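Long-range contacts in penicillin binding protein 2X (Streptococcus thermophilus, PDB 5U47), which probably acts as a transpeptidase that cross-links peptidoglycan strands of the septal cell wall and is the kind of enzyme that beta-lactams inactivate by acylation: residues 682-690 against 699-707; 423-431 against 464-472. The protein carries 1 engineered substitution. All blocks are in the same frame, centred on the assembly; numbering follows the deposited sequence.

Contact 1 (682-690 against 699-707); sequences GTVTKQSVA and KKITITLGD
Strands 683-687 and 700-706 pair antiparallel, with Thr683 and Gly706 bonded in both directions; Gly706 N reaches Thr683 O at 2.8 Å. Val684 and Leu705 follow as a non-hydrogen-bonded pair. Then the register slips by one at a classic beta bulge, with two residues, Thr685 and Lys686, set opposite the single Thr704. Thr704 O takes a firm bond from Thr685 N (2.8 Å) and a weak one from Lys686 N (3.5 Å), while Thr704 N returns to Lys686 O. Past the strand end the ladder is continued by a side chain: Ser688 OG, at chi1 67° tucked between its own N and carbonyl carbon, accepts Thr702 N at 2.8 Å in a nearly straight bond (172°), as Ser688 N donates to Thr702 O. On the buried face Val684 CG2 lies against Ile703 CG2 (3.7 Å) and Leu705 CD2, and Ile703 CD1 presses on Gln687 CB (3.7 Å). Gln687 OE1 accepts from Met655 N, and NE2 donates to Pro653 O and to Val689 O. Helix 660-670 packs on this face through Val663, and strand 673-677 flanks 700-706 on its other edge. This is the C-terminal hairpin of a PASTA domain, a small sheet backed by one helix.

Contact 2 (423-431 against 464-472); sequences FTAISNNGI and QAASETRNY
Within the penicillin-binding transpeptidase domain, the C-terminal end of helix 416-427 and the turn after it abut the side of helix 463-478, the two short axes crossing at -94° and 9.0 Å apart. Ala466 CB packs against the last helical turn and the type I' turn from Asn428 to Ile431, 3.6 Å from Ile426 O and 3.7 Å from Gly430 N. One helical turn on, Arg470 extends to the end of helix 416-427. Its aliphatic part runs alongside Ile426 in the opposite sense, CG at 3.8 Å from Ile426 CG2, and a bend at chi3 (-51°) brings the guanidinium round to the helix end. There NH1 donates to Ile426 O at 2.8 Å, close to the guanidinium plane and nearly along the C=O axis, though the bond is bent at the hydrogen (144°). Ser467 CA lies 3.4 Å above one face of the group, toward its rim. Ile426 also touches Met300 of helix 297-308 and Met533 of strand 526-534, while Thr469 meets Ser303. NE and NH2 of Arg470 are taken by the carbonyls of Ser536 and Glu537. Three backbone carbonyls therefore grip one buried guanidinium and fix its rotation; its positive charge, set at a helix C-terminus, probably also gains from the carbonyl end of the helix dipole.

How the contacts relate
Along the chain contact 2 comes first. It closes the excursion between helices 416-427 and 463-478, whose intervening residues include strands 432-433, 438-443, 448-451 and 456-458, and it ties the two helices together inside the transpeptidase domain. Only after it has closed does contact 1 open, at the C-terminal end of the protein, where a connection of twelve residues, 688-699, joins the paired strands of the last PASTA domain. The two are thus in series, neither nesting nor crossing. Their centres lie 21 Å apart and their nearest atoms about 8 Å, without touching. Ile431 touches Tyr656 of the PASTA range, so the transpeptidase and PASTA parts meet at the turn of contact 2.

Contact 1 (682-690 against 699-707)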
# COMPACT_ATOMS: atom_id res chain seq x y z
N GLY A 682 2.66 31.13 -0.05
CA GLY A 682 3.19 30.07 -0.88
C GLY A 682 4.11 29.05 -0.24
O GLY A 682 4.41 29.08 0.94
N THR A 683 4.51 28.12 -1.10
CA THR A 683 5.40 27.05 -0.76
C THR A 683 6.62 27.23 -1.64
O THR A 683 6.56 27.84 -2.71
CB THR A 683 4.77 25.67 -1.05
OG1 THR A 683 4.20 25.68 -2.36
CG2 THR A 683 3.68 25.34 -0.06
N VAL A 684 7.72 26.66 -1.18
CA VAL A 684 9.00 26.77 -1.84
C VAL A 684 8.99 26.21 -3.26
O VAL A 684 8.54 25.06 -3.49
CB VAL A 684 10.07 26.03 -1.01
CG1 VAL A 684 11.43 26.03 -1.71
CG2 VAL A 684 10.18 26.64 0.37
N THR A 685 9.46 27.02 -4.20
CA THR A 685 9.61 26.60 -5.60
C THR A 685 11.08 26.59 -6.04
O THR A 685 11.41 25.98 -7.04
CB THR A 685 8.80 27.45 -6.59
OG1 THR A 685 9.16 28.84 -6.45
CG2 THR A 685 7.30 27.26 -6.35
N LYS A 686 11.95 27.30 -5.32
CA LYS A 686 13.38 27.33 -5.64
C LYS A 686 14.18 27.65 -4.38
O LYS A 686 13.69 28.34 -3.48
CB LYS A 686 13.71 28.36 -6.74
CG LYS A 686 12.98 28.16 -8.07
CD LYS A 686 13.44 29.13 -9.15
CE LYS A 686 14.88 28.88 -9.57
NZ LYS A 686 15.29 29.75 -10.71
N GLN A 687 15.41 27.14 -4.32
CA GLN A 687 16.32 27.41 -3.20
C GLN A 687 17.67 27.74 -3.85
O GLN A 687 18.04 27.12 -4.83
CB GLN A 687 16.40 26.22 -2.24
CG GLN A 687 16.91 24.91 -2.83
CD GLN A 687 16.68 23.76 -1.88
OE1 GLN A 687 15.56 23.29 -1.75
NE2 GLN A 687 17.73 23.30 -1.21
N SER A 688 18.37 28.74 -3.31
CA SER A 688 19.64 29.21 -3.90
C SER A 688 20.83 28.34 -3.52
O SER A 688 21.89 28.46 -4.13
CB SER A 688 19.90 30.67 -3.48
OG SER A 688 20.16 30.75 -2.08
N VAL A 689 20.67 27.49 -2.52
CA VAL A 689 21.72 26.55 -2.12
C VAL A 689 21.18 25.14 -2.37
O VAL A 689 20.09 24.81 -1.91
CB VAL A 689 22.10 26.72 -0.65
CG1 VAL A 689 23.19 25.72 -0.27
CG2 VAL A 689 22.57 28.16 -0.39
N ALA A 690 21.96 24.32 -3.07
CA ALA A 690 21.53 22.97 -3.45
C ALA A 690 21.38 22.02 -2.26
O ALA A 690 22.11 22.13 -1.26
CB ALA A 690 22.49 22.38 -4.45
N LYS A 699 25.02 29.70 5.67
CA LYS A 699 24.62 30.82 6.55
C LYS A 699 23.41 31.55 6.03
O LYS A 699 22.64 32.11 6.81
CB LYS A 699 25.76 31.85 6.64
CG LYS A 699 27.15 31.29 6.93
CD LYS A 699 27.20 30.45 8.20
CE LYS A 699 28.62 30.00 8.49
NZ LYS A 699 28.68 29.17 9.73
N LYS A 700 23.25 31.54 4.71
CA LYS A 700 22.18 32.26 4.03
C LYS A 700 21.60 31.46 2.87
O LYS A 700 22.33 30.77 2.16
CB LYS A 700 22.72 33.56 3.43
CG LYS A 700 23.36 34.52 4.42
CD LYS A 700 23.88 35.77 3.70
CE LYS A 700 24.54 36.72 4.67
NZ LYS A 700 24.84 38.03 4.01
N ILE A 701 20.29 31.57 2.69
CA ILE A 701 19.64 30.96 1.56
C ILE A 701 18.57 31.91 1.05
O ILE A 701 17.88 32.58 1.84
CB ILE A 701 18.95 29.63 1.90
CG1 ILE A 701 19.88 28.66 2.63
CG2 ILE A 701 18.42 28.98 0.63
CD1 ILE A 701 19.17 27.42 3.15
N THR A 702 18.45 32.00 -0.27
CA THR A 702 17.36 32.74 -0.88
C THR A 702 16.34 31.68 -1.29
O THR A 702 16.62 30.77 -2.08
CB THR A 702 17.79 33.58 -2.09
OG1 THR A 702 18.66 34.61 -1.65
CG2 THR A 702 16.57 34.24 -2.74
N ILE A 703 15.15 31.80 -0.71
CA ILE A 703 14.05 30.89 -0.98
C ILE A 703 12.98 31.61 -1.78
O ILE A 703 12.48 32.66 -1.36
CB ILE A 703 13.43 30.43 0.34
CG1 ILE A 703 14.39 29.48 1.08
CG2 ILE A 703 12.06 29.78 0.13
CD1 ILE A 703 14.58 28.14 0.41
N THR A 704 12.58 31.01 -2.90
CA THR A 704 11.51 31.52 -3.72
C THR A 704 10.24 30.77 -3.34
O THR A 704 10.25 29.53 -3.24
CB THR A 704 11.82 31.33 -5.22
OG1 THR A 704 13.05 31.99 -5.52
CG2 THR A 704 10.70 31.92 -6.11
N LEU A 705 9.17 31.51 -3.11
CA LEU A 705 7.87 30.95 -2.76
C LEU A 705 6.90 31.14 -3.93
O LEU A 705 6.89 32.18 -4.58
CB LEU A 705 7.30 31.63 -1.52
CG LEU A 705 8.11 31.55 -0.24
CD1 LEU A 705 7.50 32.45 0.82
CD2 LEU A 705 8.22 30.11 0.24
N GLY A 706 6.08 30.12 -4.19
CA GLY A 706 5.07 30.16 -5.24
C GLY A 706 3.73 29.78 -4.63
O GLY A 706 3.55 28.65 -4.14
N ASP A 707 2.79 30.72 -4.61
CA ASP A 707 1.44 30.46 -4.06
C ASP A 707 0.50 30.04 -5.20
O ASP A 707 0.70 28.97 -5.78
CB ASP A 707 0.89 31.65 -3.22
CG ASP A 707 1.01 33.02 -3.93
OD1 ASP A 707 1.96 33.22 -4.72
OD2 ASP A 707 0.17 33.90 -3.66
OXT ASP A 707 -0.45 30.72 -5.58

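Contact 2 (423-431 against 464-472)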
# COMPACT_ATOMS: atom_id res chain seq x y z
N PHE A 423 8.71 7.53 -10.14
CA PHE A 423 7.96 7.76 -11.37
C PHE A 423 7.04 8.98 -11.29
O PHE A 423 6.78 9.63 -12.32
CB PHE A 423 7.12 6.53 -11.79
CG PHE A 423 7.93 5.32 -12.20
CD1 PHE A 423 9.06 5.44 -12.99
CD2 PHE A 423 7.49 4.05 -11.86
CE1 PHE A 423 9.78 4.30 -13.40
CE2 PHE A 423 8.21 2.92 -12.26
CZ PHE A 423 9.35 3.05 -13.02
N THR A 424 6.54 9.32 -10.09
CA THR A 424 5.66 10.47 -10.00
C THR A 424 6.36 11.77 -10.41
O THR A 424 5.69 12.66 -10.92
CB THR A 424 5.01 10.68 -8.60
OG1 THR A 424 6.03 10.90 -7.61
CG2 THR A 424 4.18 9.53 -8.20
N ALA A 425 7.67 11.90 -10.19
CA ALA A 425 8.38 13.12 -10.56
C ALA A 425 8.44 13.24 -12.09
O ALA A 425 8.37 14.32 -12.64
CB ALA A 425 9.78 13.14 -9.97
N ILE A 426 8.54 12.11 -12.76
CA ILE A 426 8.56 12.09 -14.21
C ILE A 426 7.19 12.49 -14.76
O ILE A 426 7.12 13.28 -15.70
CB ILE A 426 8.95 10.70 -14.72
CG1 ILE A 426 10.35 10.31 -14.20
CG2 ILE A 426 8.89 10.63 -16.25
CD1 ILE A 426 11.48 11.14 -14.73
N SER A 427 6.12 11.96 -14.16
CA SER A 427 4.74 12.19 -14.57
C SER A 427 4.13 13.52 -14.12
O SER A 427 3.11 13.95 -14.67
CB SER A 427 3.81 11.09 -14.01
OG SER A 427 3.52 11.31 -12.60
N ASN A 428 4.73 14.13 -13.11
CA ASN A 428 4.20 15.37 -12.51
C ASN A 428 5.20 16.55 -12.57
O ASN A 428 5.54 17.15 -11.53
CB ASN A 428 3.79 15.05 -11.05
CG ASN A 428 3.15 16.23 -10.35
OD1 ASN A 428 2.26 16.86 -10.89
ND2 ASN A 428 3.59 16.51 -9.11
N ASN A 429 5.67 16.88 -13.78
CA ASN A 429 6.52 18.05 -14.03
C ASN A 429 7.77 18.19 -13.14
O ASN A 429 8.19 19.30 -12.78
CB ASN A 429 5.65 19.33 -13.94
CG ASN A 429 4.52 19.32 -14.95
OD1 ASN A 429 3.34 19.40 -14.59
ND2 ASN A 429 4.86 19.15 -16.21
N GLY A 430 8.36 17.06 -12.79
CA GLY A 430 9.55 17.03 -11.96
C GLY A 430 9.31 16.99 -10.46
O GLY A 430 10.25 16.77 -9.71
N ILE A 431 8.05 17.15 -10.05
CA ILE A 431 7.65 17.25 -8.63
C ILE A 431 7.23 15.90 -8.09
O ILE A 431 6.18 15.37 -8.44
CB ILE A 431 6.47 18.26 -8.49
CG1 ILE A 431 6.88 19.62 -9.10
CG2 ILE A 431 6.04 18.42 -7.03
CD1 ILE A 431 5.72 20.55 -9.32
N GLN A 464 11.11 20.75 -17.57
CA GLN A 464 11.58 20.51 -18.93
C GLN A 464 12.26 19.14 -19.05
O GLN A 464 12.02 18.41 -20.01
CB GLN A 464 12.52 21.64 -19.39
CG GLN A 464 12.98 21.51 -20.83
CD GLN A 464 13.89 22.64 -21.28
OE1 GLN A 464 14.06 23.63 -20.58
NE2 GLN A 464 14.48 22.48 -22.46
N ALA A 465 13.10 18.78 -18.07
CA ALA A 465 13.76 17.47 -18.09
C ALA A 465 12.75 16.31 -18.04
O ALA A 465 12.88 15.32 -18.77
CB ALA A 465 14.75 17.34 -16.95
N ALA A 466 11.74 16.45 -17.19
CA ALA A 466 10.69 15.45 -17.08
C ALA A 466 9.92 15.31 -18.40
O ALA A 466 9.68 14.22 -18.86
CB ALA A 466 9.73 15.81 -15.96
N SER A 467 9.56 16.44 -18.98
CA SER A 467 8.81 16.47 -20.23
C SER A 467 9.59 15.84 -21.39
O SER A 467 9.04 15.08 -22.19
CB SER A 467 8.47 17.92 -20.56
OG SER A 467 7.95 18.03 -21.87
N GLU A 468 10.87 16.19 -21.49
CA GLU A 468 11.73 15.62 -22.53
C GLU A 468 11.93 14.12 -22.33
O GLU A 468 11.92 13.36 -23.30
CB GLU A 468 13.06 16.38 -22.64
CG GLU A 468 12.84 17.79 -23.17
CD GLU A 468 14.12 18.60 -23.30
OE1 GLU A 468 14.03 19.81 -23.67
OE2 GLU A 468 15.21 18.05 -23.03
N THR A 469 12.09 13.71 -21.08
CA THR A 469 12.22 12.29 -20.76
C THR A 469 10.97 11.54 -21.25
O THR A 469 11.09 10.50 -21.91
CB THR A 469 12.44 12.05 -19.25
OG1 THR A 469 13.67 12.67 -18.85
CG2 THR A 469 12.53 10.57 -18.94
N ARG A 470 9.78 12.09 -20.97
CA ARG A 470 8.52 11.45 -21.40
C ARG A 470 8.43 11.36 -22.92
O ARG A 470 7.97 10.35 -23.45
CB ARG A 470 7.29 12.17 -20.84
CG ARG A 470 7.09 12.01 -19.33
CD ARG A 470 5.68 12.41 -18.89
NE ARG A 470 5.30 13.74 -19.39
CZ ARG A 470 5.66 14.91 -18.86
NH1 ARG A 470 6.45 14.98 -17.78
NH2 ARG A 470 5.24 16.04 -19.42
N ASN A 471 8.87 12.40 -23.61
CA ASN A 471 8.85 12.38 -25.07
C ASN A 471 9.84 11.32 -25.62
O ASN A 471 9.48 10.57 -26.52
CB ASN A 471 9.14 13.75 -25.66
CG ASN A 471 9.09 13.74 -27.18
OD1 ASN A 471 8.09 13.31 -27.77
ND2 ASN A 471 10.17 14.16 -27.81
N TYR A 472 11.04 11.23 -25.07
CA TYR A 472 11.99 10.19 -25.52
C TYR A 472 11.41 8.79 -25.28
O TYR A 472 11.62 7.88 -26.07
CB TYR A 472 13.37 10.31 -24.84
CG TYR A 472 14.15 11.54 -25.26
CD1 TYR A 472 14.50 11.73 -26.59
CD2 TYR A 472 14.59 12.47 -24.33
CE1 TYR A 472 15.23 12.85 -26.99
CE2 TYR A 472 15.31 13.58 -24.72
CZ TYR A 472 15.63 13.76 -26.05
OH TYR A 472 16.35 14.86 -26.44